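Long-range contact in DUF305 domain-containing protein (Deinococcus radiodurans R1, PDB 3BT5), which is of unknown function but folds as a mainly helical, ferritin-like bundle domain of the DUF305 family: residues V17-L21 / M61-L65. Numbering follows the deposited sequence. Where two conformers were deposited one is given.
Sequences VQHML and MEAML
Both segments are regular alpha-helix, with phi/psi near -64/-43 and i-to-i+4 bonds from L21 N to V17 O (2.9 Å) and from L65 N to M61 O (3.0 Å). V17–L21 lies on helix 11-37, M61–L65 on helix 41-68. Their N-to-C directions differ by 149° (signed angle -149°), so the two segments run roughly antiparallel, their axes 9.9 Å apart at closest approach; V17 CA and M61 CA, 6.2 Å apart, set the register. One helical turn apart, V17 (chi1 t) and L21 (t, p) point toward the partner, as do M61 (m, t) and L65 (m, t). V17 CG1 lies 3.8 Å from both M61 CB and L65 CG, wedged between them. L21 CD2 touches L65 CD1 at 4.0 Å and the aliphatic E62 CG at 3.9 Å. M61 reaches to the backbone of V17–L21, its SD 3.6 Å from both M20 CB and L21 N, and touches L137 of helix 132-158, while the M20 side chain turns away to A118 and I141, as expected of a four-helix bundle. Q18 CG meets L65 CD2 at 4.0 Å, while Q18 NE2 donates a hydrogen bond to P71 O. With no hydrogen bond crossing and 424 Å² buried, this interface rests on apolar and thioether packing.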
loop_
_atom_site.group_PDB
_atom_site.type_symbol
_atom_site.label_atom_id
_atom_site.label_comp_id
_atom_site.label_asym_id
_atom_site.label_seq_id
_atom_site.Cartn_x
_atom_site.Cartn_y
_atom_site.Cartn_z
ATOM N N VAL A 17 -9.525 7.694 -4.512
ATOM C CA VAL A 17 -9.813 6.265 -4.466
ATOM C C VAL A 17 -9.124 5.533 -5.615
ATOM O O VAL A 17 -8.550 4.446 -5.418
ATOM C CB VAL A 17 -11.339 6.015 -4.404
ATOM C CG1 VAL A 17 -11.658 4.507 -4.442
ATOM C CG2 VAL A 17 -11.894 6.625 -3.108
ATOM N N GLN A 18 -9.152 6.106 -6.816
ATOM C CA GLN A 18 -8.475 5.455 -7.942
ATOM C C GLN A 18 -6.982 5.277 -7.645
ATOM O O GLN A 18 -6.395 4.209 -7.884
ATOM C CB GLN A 18 -8.640 6.277 -9.211
ATOM C CG GLN A 18 -10.052 6.218 -9.777
ATOM C CD GLN A 18 -10.238 7.214 -10.926
ATOM O OE1 GLN A 18 -9.596 8.278 -10.955
ATOM N NE2 GLN A 18 -11.144 6.898 -11.851
ATOM N N HIS A 19 -6.352 6.342 -7.154
ATOM C CA HIS A 19 -4.926 6.260 -6.867
ATOM C C HIS A 19 -4.619 5.323 -5.729
ATOM O O HIS A 19 -3.628 4.557 -5.790
ATOM C CB HIS A 19 -4.378 7.622 -6.523
ATOM C CG HIS A 19 -4.163 8.496 -7.714
ATOM N ND1 HIS A 19 -3.834 9.832 -7.593
ATOM C CD2 HIS A 19 -4.200 8.231 -9.039
ATOM C CE1 HIS A 19 -3.686 10.352 -8.801
ATOM N NE2 HIS A 19 -3.908 9.408 -9.698
ATOM N N MET A 20 -5.437 5.346 -4.672
ATOM C CA MET A 20 -5.147 4.479 -3.530
ATOM C C MET A 20 -5.337 3.011 -3.889
ATOM O O MET A 20 -4.649 2.144 -3.359
ATOM C CB MET A 20 -6.014 4.855 -2.333
ATOM C CG MET A 20 -5.581 4.209 -1.062
ATOM S SD MET A 20 -3.889 4.615 -0.530
ATOM C CE MET A 20 -4.086 6.373 -0.217
ATOM N N LEU A 21 -6.258 2.721 -4.811
ATOM C CA LEU A 21 -6.475 1.327 -5.190
ATOM C C LEU A 21 -5.199 0.802 -5.858
ATOM O O LEU A 21 -4.749 -0.316 -5.569
ATOM C CB LEU A 21 -7.701 1.221 -6.097
ATOM C CG LEU A 21 -8.045 -0.176 -6.620
ATOM C CD1 LEU A 21 -8.260 -1.157 -5.496
ATOM C CD2 LEU A 21 -9.308 -0.069 -7.484
ATOM N N MET A 61 -12.534 -0.123 -1.788
ATOM C CA MET A 61 -12.306 0.867 -2.832
ATOM C C MET A 61 -12.930 0.478 -4.159
ATOM O O MET A 61 -13.504 1.320 -4.869
ATOM C CB MET A 61 -10.804 1.069 -3.011
ATOM C CG MET A 61 -10.206 1.715 -1.771
ATOM S SD MET A 61 -8.526 2.256 -2.006
ATOM C CE MET A 61 -7.684 0.925 -1.261
ATOM N N GLU A 62 -12.808 -0.807 -4.514
ATOM C CA GLU A 62 -13.439 -1.309 -5.734
ATOM C C GLU A 62 -14.952 -1.091 -5.667
ATOM O O GLU A 62 -15.579 -0.672 -6.645
ATOM C CB GLU A 62 -13.108 -2.807 -5.894
ATOM C CG GLU A 62 -11.666 -3.000 -6.366
ATOM C CD GLU A 62 -11.088 -4.397 -6.128
ATOM O OE1 GLU A 62 -11.641 -5.208 -5.329
ATOM O OE2 GLU A 62 -10.035 -4.686 -6.735
ATOM N N ALA A 63 -15.537 -1.391 -4.513
ATOM C CA ALA A 63 -16.991 -1.238 -4.371
ATOM C C ALA A 63 -17.391 0.227 -4.529
ATOM O O ALA A 63 -18.385 0.544 -5.164
ATOM C CB ALA A 63 -17.442 -1.763 -3.027
ATOM N N MET A 64 -16.589 1.121 -3.961
ATOM C CA MET A 64 -16.855 2.549 -4.073
ATOM C C MET A 64 -16.850 3.002 -5.527
ATOM O O MET A 64 -17.738 3.723 -5.966
ATOM C CB MET A 64 -15.777 3.307 -3.324
ATOM C CG MET A 64 -16.342 4.178 -2.278
ATOM S SD MET A 64 -15.096 4.951 -1.251
ATOM C CE MET A 64 -15.558 4.297 0.351
ATOM N N LEU A 65 -15.804 2.621 -6.261
ATOM C CA LEU A 65 -15.703 3.013 -7.650
ATOM C C LEU A 65 -16.891 2.414 -8.416
ATOM O O LEU A 65 -17.498 3.092 -9.225
ATOM C CB LEU A 65 -14.384 2.587 -8.255
ATOM C CG LEU A 65 -13.152 3.301 -7.673
ATOM C CD1 LEU A 65 -11.937 2.768 -8.421
ATOM C CD2 LEU A 65 -13.265 4.809 -7.857
#